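Local coordinates for AcrH (Aeromonas hydrophila, PDB 3WXX), which acts as the type III secretion chaperone that binds the translocator AopB in a chaperone-translocator complex, at the interface of chains A and B. Sequence-based numbering; all coordinates share one arbitrary frame. Chains: chain A, AcrH; chain B, AopB.

Contact 1: the interface of chains A and B. Residues chain A 37-38, 68, 71, 83, 99; chain B 2-4.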
loop_
_atom_site.group_PDB
_atom_site.type_symbol
_atom_site.label_atom_id
_atom_site.label_comp_id
_atom_site.label_asym_id
_atom_site.label_seq_id
_atom_site.Cartn_x
_atom_site.Cartn_y
_atom_site.Cartn_z
ATOM N N TYR A 37 -1.078 11.892 14.375
ATOM C CA TYR A 37 0.114 11.072 14.509
ATOM C C TYR A 37 1.054 11.778 15.464
ATOM O O TYR A 37 1.584 11.152 16.379
ATOM C CB TYR A 37 0.769 10.828 13.147
ATOM C CG TYR A 37 2.167 10.289 13.204
ATOM C CD1 TYR A 37 2.400 8.981 13.548
ATOM C CD2 TYR A 37 3.261 11.089 12.922
ATOM C CE1 TYR A 37 3.671 8.470 13.620
ATOM C CE2 TYR A 37 4.552 10.577 12.986
ATOM C CZ TYR A 37 4.756 9.265 13.328
ATOM O OH TYR A 37 6.033 8.723 13.377
ATOM N N HIS A 38 1.264 13.078 15.262
ATOM C CA HIS A 38 2.188 13.827 16.121
ATOM C C HIS A 38 1.624 14.004 17.553
ATOM O O HIS A 38 2.383 14.162 18.511
ATOM C CB HIS A 38 2.595 15.147 15.459
ATOM C CG HIS A 38 3.615 14.987 14.378
ATOM N ND1 HIS A 38 4.864 14.465 14.617
ATOM C CD2 HIS A 38 3.584 15.293 13.056
ATOM C CE1 HIS A 38 5.561 14.447 13.489
ATOM N NE2 HIS A 38 4.804 14.934 12.524
ATOM N N ALA A 68 4.130 4.805 9.322
ATOM C CA ALA A 68 4.575 5.392 10.555
ATOM C C ALA A 68 3.597 5.073 11.697
ATOM O O ALA A 68 4.037 4.782 12.788
ATOM C CB ALA A 68 4.731 6.879 10.385
ATOM N N GLN A 71 4.204 1.381 12.716
ATOM C CA GLN A 71 5.458 1.195 13.428
ATOM C C GLN A 71 5.300 1.664 14.877
ATOM O O GLN A 71 5.598 0.929 15.815
ATOM C CB GLN A 71 6.569 1.982 12.728
ATOM C CG GLN A 71 8.001 1.761 13.221
ATOM C CD GLN A 71 9.044 2.449 12.332
ATOM O OE1 GLN A 71 8.748 2.943 11.230
ATOM N NE2 GLN A 71 10.275 2.456 12.792
ATOM N N TYR A 83 5.447 0.745 3.879
ATOM C CA TYR A 83 6.671 1.364 3.431
ATOM C C TYR A 83 7.133 0.794 2.066
ATOM O O TYR A 83 7.588 1.557 1.177
ATOM C CB TYR A 83 7.765 1.177 4.481
ATOM C CG TYR A 83 7.544 1.901 5.766
ATOM C CD1 TYR A 83 6.853 3.106 5.807
ATOM C CD2 TYR A 83 8.067 1.411 6.945
ATOM C CE1 TYR A 83 6.672 3.803 7.003
ATOM C CE2 TYR A 83 7.885 2.097 8.148
ATOM C CZ TYR A 83 7.189 3.303 8.162
ATOM O OH TYR A 83 7.009 4.007 9.320
ATOM N N HIS A 99 12.872 3.492 7.326
ATOM C CA HIS A 99 11.984 3.066 8.410
ATOM C C HIS A 99 11.570 1.610 8.275
ATOM O O HIS A 99 11.284 0.944 9.253
ATOM C CB HIS A 99 10.777 3.992 8.517
ATOM C CG HIS A 99 11.152 5.396 8.849
ATOM N ND1 HIS A 99 11.823 5.717 10.001
ATOM C CD2 HIS A 99 10.955 6.559 8.190
ATOM C CE1 HIS A 99 11.989 7.027 10.065
ATOM N NE2 HIS A 99 11.480 7.558 8.974
ATOM N N GLN B 2 7.356 10.387 17.179
ATOM C CA GLN B 2 8.519 11.192 16.806
ATOM C C GLN B 2 9.495 10.388 15.934
ATOM O O GLN B 2 10.571 10.887 15.567
ATOM C CB GLN B 2 9.268 11.688 18.067
ATOM C CG GLN B 2 8.431 12.222 19.231
ATOM C CD GLN B 2 9.185 13.230 20.104
ATOM O OE1 GLN B 2 10.367 13.514 19.888
ATOM N NE2 GLN B 2 8.494 13.775 21.097
ATOM N N GLY B 3 9.121 9.152 15.600
ATOM C CA GLY B 3 9.965 8.277 14.783
ATOM C C GLY B 3 10.055 8.701 13.319
ATOM O O GLY B 3 11.145 8.736 12.752
ATOM N N VAL B 4 8.920 9.026 12.695
ATOM C CA VAL B 4 8.915 9.361 11.269
ATOM C C VAL B 4 8.558 10.813 11.000
ATOM O O VAL B 4 7.588 11.356 11.558
ATOM C CB VAL B 4 8.014 8.417 10.426
ATOM C CG1 VAL B 4 8.217 8.664 8.939
ATOM C CG2 VAL B 4 8.338 6.963 10.740
#
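The concave groove of the AcrH helical-repeat scaffold, of the tetratricopeptide type usual in class II type III secretion chaperones, takes up the extended N-terminal segment of AopB here, with B:Val4 facing A:Tyr37, A:Ala68 and A:His99. B:Val4 hides 70 Å² of its surface, far more than B:Gly3 with 8 Å², which identifies it as the inserted residue. Its backbone N donates a hydrogen bond to the phenol OH of A:Tyr37, 3.0 Å long and 152° at the hydrogen, and tethers the extended segment to helix 23-38. Both methyls lie on the same face of the A:His99 imidazole: CG1, anti to the backbone N (chi1 -171°), above the CD2 and NE2 side, and CG2 over the middle, 3.5 Å from the centroid, a CH-pi contact. A:His99 is engineered in place of arginine, so this packing belongs to the crystallised variant. Opposite the imidazole, CB of A:Ala68 on helix 60-72 meets CG2 at 3.6 Å. Two polar groups of AcrH pair beside this methyl: the phenol OH of A:Tyr83 donates to the amide OE1 of A:Gln71 at 2.8 Å, in the carbonyl plane, and the same OH lies 3.5 Å from B:Val4 CG2.

Contact 2: the interface of chains A and B. Residues chain A 30-31, 34; chain B 6-9.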
loop_
_atom_site.group_PDB
_atom_site.type_symbol
_atom_site.label_atom_id
_atom_site.label_comp_id
_atom_site.label_asym_id
_atom_site.label_seq_id
_atom_site.Cartn_x
_atom_site.Cartn_y
_atom_site.Cartn_z
ATOM N N TYR A 30 -5.425 14.782 5.295
ATOM C CA TYR A 30 -4.018 14.491 5.551
ATOM C C TYR A 30 -3.600 15.237 6.798
ATOM O O TYR A 30 -2.971 14.666 7.684
ATOM C CB TYR A 30 -3.106 14.875 4.377
ATOM C CG TYR A 30 -1.627 14.690 4.674
ATOM C CD1 TYR A 30 -1.060 13.415 4.739
ATOM C CD2 TYR A 30 -0.802 15.768 4.928
ATOM C CE1 TYR A 30 0.276 13.237 5.042
ATOM C CE2 TYR A 30 0.539 15.593 5.250
ATOM C CZ TYR A 30 1.072 14.328 5.294
ATOM O OH TYR A 30 2.410 14.153 5.592
ATOM N N THR A 31 -3.971 16.516 6.879
ATOM C CA THR A 31 -3.626 17.358 8.038
ATOM C C THR A 31 -4.129 16.732 9.345
ATOM O O THR A 31 -3.362 16.561 10.312
ATOM C CB THR A 31 -4.208 18.764 7.919
ATOM O OG1 THR A 31 -3.852 19.328 6.669
ATOM C CG2 THR A 31 -3.658 19.667 8.993
ATOM N N PHE A 34 -1.946 13.745 9.986
ATOM C CA PHE A 34 -0.639 14.224 10.395
ATOM C C PHE A 34 -0.597 14.793 11.843
ATOM O O PHE A 34 0.386 14.579 12.581
ATOM C CB PHE A 34 -0.220 15.303 9.415
ATOM C CG PHE A 34 1.007 16.023 9.802
ATOM C CD1 PHE A 34 0.933 17.093 10.647
ATOM C CD2 PHE A 34 2.236 15.648 9.296
ATOM C CE1 PHE A 34 2.072 17.791 10.987
ATOM C CE2 PHE A 34 3.386 16.343 9.626
ATOM C CZ PHE A 34 3.300 17.428 10.475
ATOM N N LEU B 6 6.934 13.017 8.668
ATOM C CA LEU B 6 5.992 13.076 7.564
ATOM C C LEU B 6 6.076 14.454 6.933
ATOM O O LEU B 6 6.282 15.446 7.649
ATOM C CB LEU B 6 4.579 12.890 8.087
ATOM C CG LEU B 6 4.350 11.686 8.966
ATOM C CD1 LEU B 6 2.921 11.739 9.454
ATOM C CD2 LEU B 6 4.600 10.414 8.176
ATOM N N PRO B 7 5.860 14.551 5.604
ATOM C CA PRO B 7 5.833 15.895 5.005
ATOM C C PRO B 7 4.735 16.737 5.569
ATOM O O PRO B 7 3.695 16.203 5.953
ATOM C CB PRO B 7 5.608 15.622 3.514
ATOM C CG PRO B 7 5.182 14.211 3.412
ATOM C CD PRO B 7 5.843 13.513 4.563
ATOM N N GLN B 8 4.965 18.044 5.606
ATOM C CA GLN B 8 4.004 18.988 6.203
ATOM C C GLN B 8 2.785 19.156 5.338
ATOM O O GLN B 8 2.902 19.124 4.127
ATOM C CB GLN B 8 4.628 20.358 6.421
ATOM C CG GLN B 8 5.643 20.368 7.552
ATOM C CD GLN B 8 4.989 20.631 8.912
ATOM O OE1 GLN B 8 5.390 20.038 9.908
ATOM N NE2 GLN B 8 3.932 21.474 8.950
ATOM N N PRO B 9 1.609 19.314 5.950
ATOM C CA PRO B 9 0.463 19.471 5.074
ATOM C C PRO B 9 0.614 20.683 4.178
ATOM O O PRO B 9 1.226 21.669 4.585
ATOM C CB PRO B 9 -0.719 19.614 6.032
ATOM C CG PRO B 9 -0.275 18.935 7.284
ATOM C CD PRO B 9 1.225 19.101 7.359
#
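Rotation about the first side-chain bond carries CG of both A:Tyr30 (chi1 175°) and A:Phe34 (chi1 172°) away from the backbone N, a turn that points the two aromatic rings, one helical turn apart on helix 23-38, towards B:Leu6, B:Pro7, B:Gln8 and B:Pro9. This extended, proline-bearing stretch of the AopB N-terminal segment runs along the chaperone groove. A:Phe34 hides 73 Å² and B:Pro9 60 Å², and their contact is a CH-pi one: CD of the pyrrolidine sits over the middle of the phenyl face, 3.8 Å from the ring centroid. The same phenyl group meets other residues. Its CD2 packs against CB of B:Leu6 at 3.8 Å. A:Phe34 CZ comes 3.4 Å from the amide OE1 of B:Gln8, whose plane is turned 76° from the ring. A bend at chi2 brings that amide back beside CZ. On the neighbouring ring, the phenol OH of A:Tyr30 donates a hydrogen bond to the backbone O of B:Pro7; the modelled separation is very short, so its length carries no weight at this resolution. The donor lies in the carbonyl plane, on a lone pair. CE2 of the A:Tyr30 phenol ring also touches B:Pro9 CA at 3.9 Å. Beyond the aromatic pair, A:Thr31 flanks the second proline, its backbone CA standing 3.8 Å from CG of B:Pro9.

Contact 3: the interface of chains A and B. Residues chain A 46, 50, 70, 73, 78; chain B 150-151, 160.
Helices of the AcrH tetratricopeptide-like scaffold meet AopB, a member of the SctE/SipB/YopB translocator family, through A:Gln50 and B:Val151 at one end and A:His46 and B:Met160 at the other. Hydrogen bonding is seen at the end of AopB helix 126-151: the amide NE2 of A:Gln50 donates to the backbone O of B:Val151, 3.0 Å apart and 160° at the hydrogen. The donor is tilted 33° from the carbonyl plane, whereas the acceptor stays near the plane of the glutamine amide. Among polar proximities, A:Arg70 NH2 lies 2.7 Å from the backbone O of B:Ile150, but its N-H points elsewhere and no hydrogen bond is assigned. Ring contacts centre on A:His46. The methyl CE of B:Met160, a selenomethionine that is poorly ordered, lies over one imidazole face toward its rim, 3.7 Å from the centroid, with A:Gln50 CG near the rim of the opposite face. The guanidinium of A:Arg70 presents its own face to A:His46 NE2, 3.4 Å above the plane. Apolar packing completes the contact: as modelled, B:Met160 CE reaches A:Arg70 CG at 3.5 Å and its CG lies against A:Leu78 CD1, and A:Gln50 CB meets B:Val151 CG1 at 3.8 Å.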
loop_
_atom_site.group_PDB
_atom_site.type_symbol
_atom_site.label_atom_id
_atom_site.label_comp_id
_atom_site.label_asym_id
_atom_site.label_seq_id
_atom_site.Cartn_x
_atom_site.Cartn_y
_atom_site.Cartn_z
ATOM N N HIS A 46 -3.715 5.976 12.278
ATOM C CA HIS A 46 -3.759 4.820 11.396
ATOM C C HIS A 46 -5.060 4.745 10.606
ATOM O O HIS A 46 -5.032 4.570 9.406
ATOM C CB HIS A 46 -3.518 3.535 12.160
ATOM C CG HIS A 46 -3.402 2.336 11.280
ATOM N ND1 HIS A 46 -4.386 1.386 11.199
ATOM C CD2 HIS A 46 -2.442 1.953 10.413
ATOM C CE1 HIS A 46 -4.034 0.464 10.329
ATOM N NE2 HIS A 46 -2.849 0.776 9.849
ATOM N N GLN A 50 -5.497 4.966 6.566
ATOM C CA GLN A 50 -6.135 3.906 5.810
ATOM C C GLN A 50 -7.129 4.469 4.809
ATOM O O GLN A 50 -7.292 3.915 3.731
ATOM C CB GLN A 50 -6.863 2.932 6.713
ATOM C CG GLN A 50 -5.967 2.056 7.560
ATOM C CD GLN A 50 -6.787 1.151 8.457
ATOM O OE1 GLN A 50 -7.325 1.590 9.453
ATOM N NE2 GLN A 50 -6.941 -0.103 8.057
ATOM N N ARG A 70 1.690 2.430 11.967
ATOM C CA ARG A 70 1.843 1.014 12.246
ATOM C C ARG A 70 3.101 0.737 13.066
ATOM O O ARG A 70 3.069 -0.026 14.019
ATOM C CB ARG A 70 1.902 0.227 10.935
ATOM C CG ARG A 70 0.644 -0.491 10.528
ATOM C CD ARG A 70 0.805 -0.563 9.038
ATOM N NE ARG A 70 -0.246 -0.496 8.051
ATOM C CZ ARG A 70 -1.100 -1.445 7.789
ATOM N NH1 ARG A 70 -1.188 -2.453 8.597
ATOM N NH2 ARG A 70 -1.954 -1.319 6.820
ATOM N N LEU A 73 2.691 1.715 16.671
ATOM C CA LEU A 73 1.916 0.692 17.388
ATOM C C LEU A 73 2.665 -0.643 17.501
ATOM O O LEU A 73 2.077 -1.647 17.927
ATOM C CB LEU A 73 0.594 0.388 16.690
ATOM C CG LEU A 73 -0.292 1.574 16.438
ATOM C CD1 LEU A 73 -1.374 1.276 15.411
ATOM C CD2 LEU A 73 -0.887 2.029 17.733
ATOM N N LEU A 78 3.480 -5.168 9.271
ATOM C CA LEU A 78 2.477 -4.457 8.492
ATOM C C LEU A 78 2.987 -3.100 8.041
ATOM O O LEU A 78 2.600 -2.606 7.002
ATOM C CB LEU A 78 1.205 -4.260 9.315
ATOM C CG LEU A 78 0.397 -5.497 9.760
ATOM C CD1 LEU A 78 -1.020 -5.120 10.190
ATOM C CD2 LEU A 78 0.338 -6.574 8.684
ATOM N N ILE B 150 -2.952 -4.034 1.391
ATOM C CA ILE B 150 -2.007 -3.465 2.330
ATOM C C ILE B 150 -2.696 -2.566 3.328
ATOM O O ILE B 150 -2.385 -2.604 4.514
ATOM C CB ILE B 150 -0.918 -2.718 1.595
ATOM C CG1 ILE B 150 0.039 -3.744 0.975
ATOM C CG2 ILE B 150 -0.192 -1.770 2.537
ATOM C CD1 ILE B 150 1.093 -3.117 0.097
ATOM N N VAL B 151 -3.667 -1.787 2.863
ATOM C CA VAL B 151 -4.482 -1.020 3.796
ATOM C C VAL B 151 -5.134 -1.877 4.894
ATOM O O VAL B 151 -5.206 -1.425 6.034
ATOM C CB VAL B 151 -5.534 -0.164 3.076
ATOM C CG1 VAL B 151 -6.644 0.239 4.014
ATOM C CG2 VAL B 151 -4.873 1.085 2.559
HETATM N N MSE B 160 -3.699 -7.488 13.043
HETATM C CA MSE B 160 -2.821 -6.767 13.949
HETATM C C MSE B 160 -2.775 -7.533 15.236
HETATM O O MSE B 160 -1.696 -7.791 15.775
HETATM C CB MSE B 160 -3.312 -5.339 14.157
HETATM C CG MSE B 160 -2.910 -4.437 12.990
HETATM SE SE MSE B 160 -3.543 -2.594 13.307
HETATM C CE MSE B 160 -2.102 -1.584 12.432
#

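Contacts 1 and 2 follow one another along the AopB N-terminal segment, residues 2-4 and then 6-9, with C-alpha centres about 12 Å apart; both use AcrH helix 23-38. Contact 3 involves AopB helices 126-151 and 156-161, yet its centre is about 12 Å from contact 1 and about 17 Å from contact 2. Contacts 1 and 3 share AcrH helices 60-72 and 76-89, which therefore meet sequence-distant parts of the translocator. The chaperone thus holds both the N-terminal segment and a region including predicted membrane-spanning sequence, which would plausibly shield hydrophobic AopB before secretion.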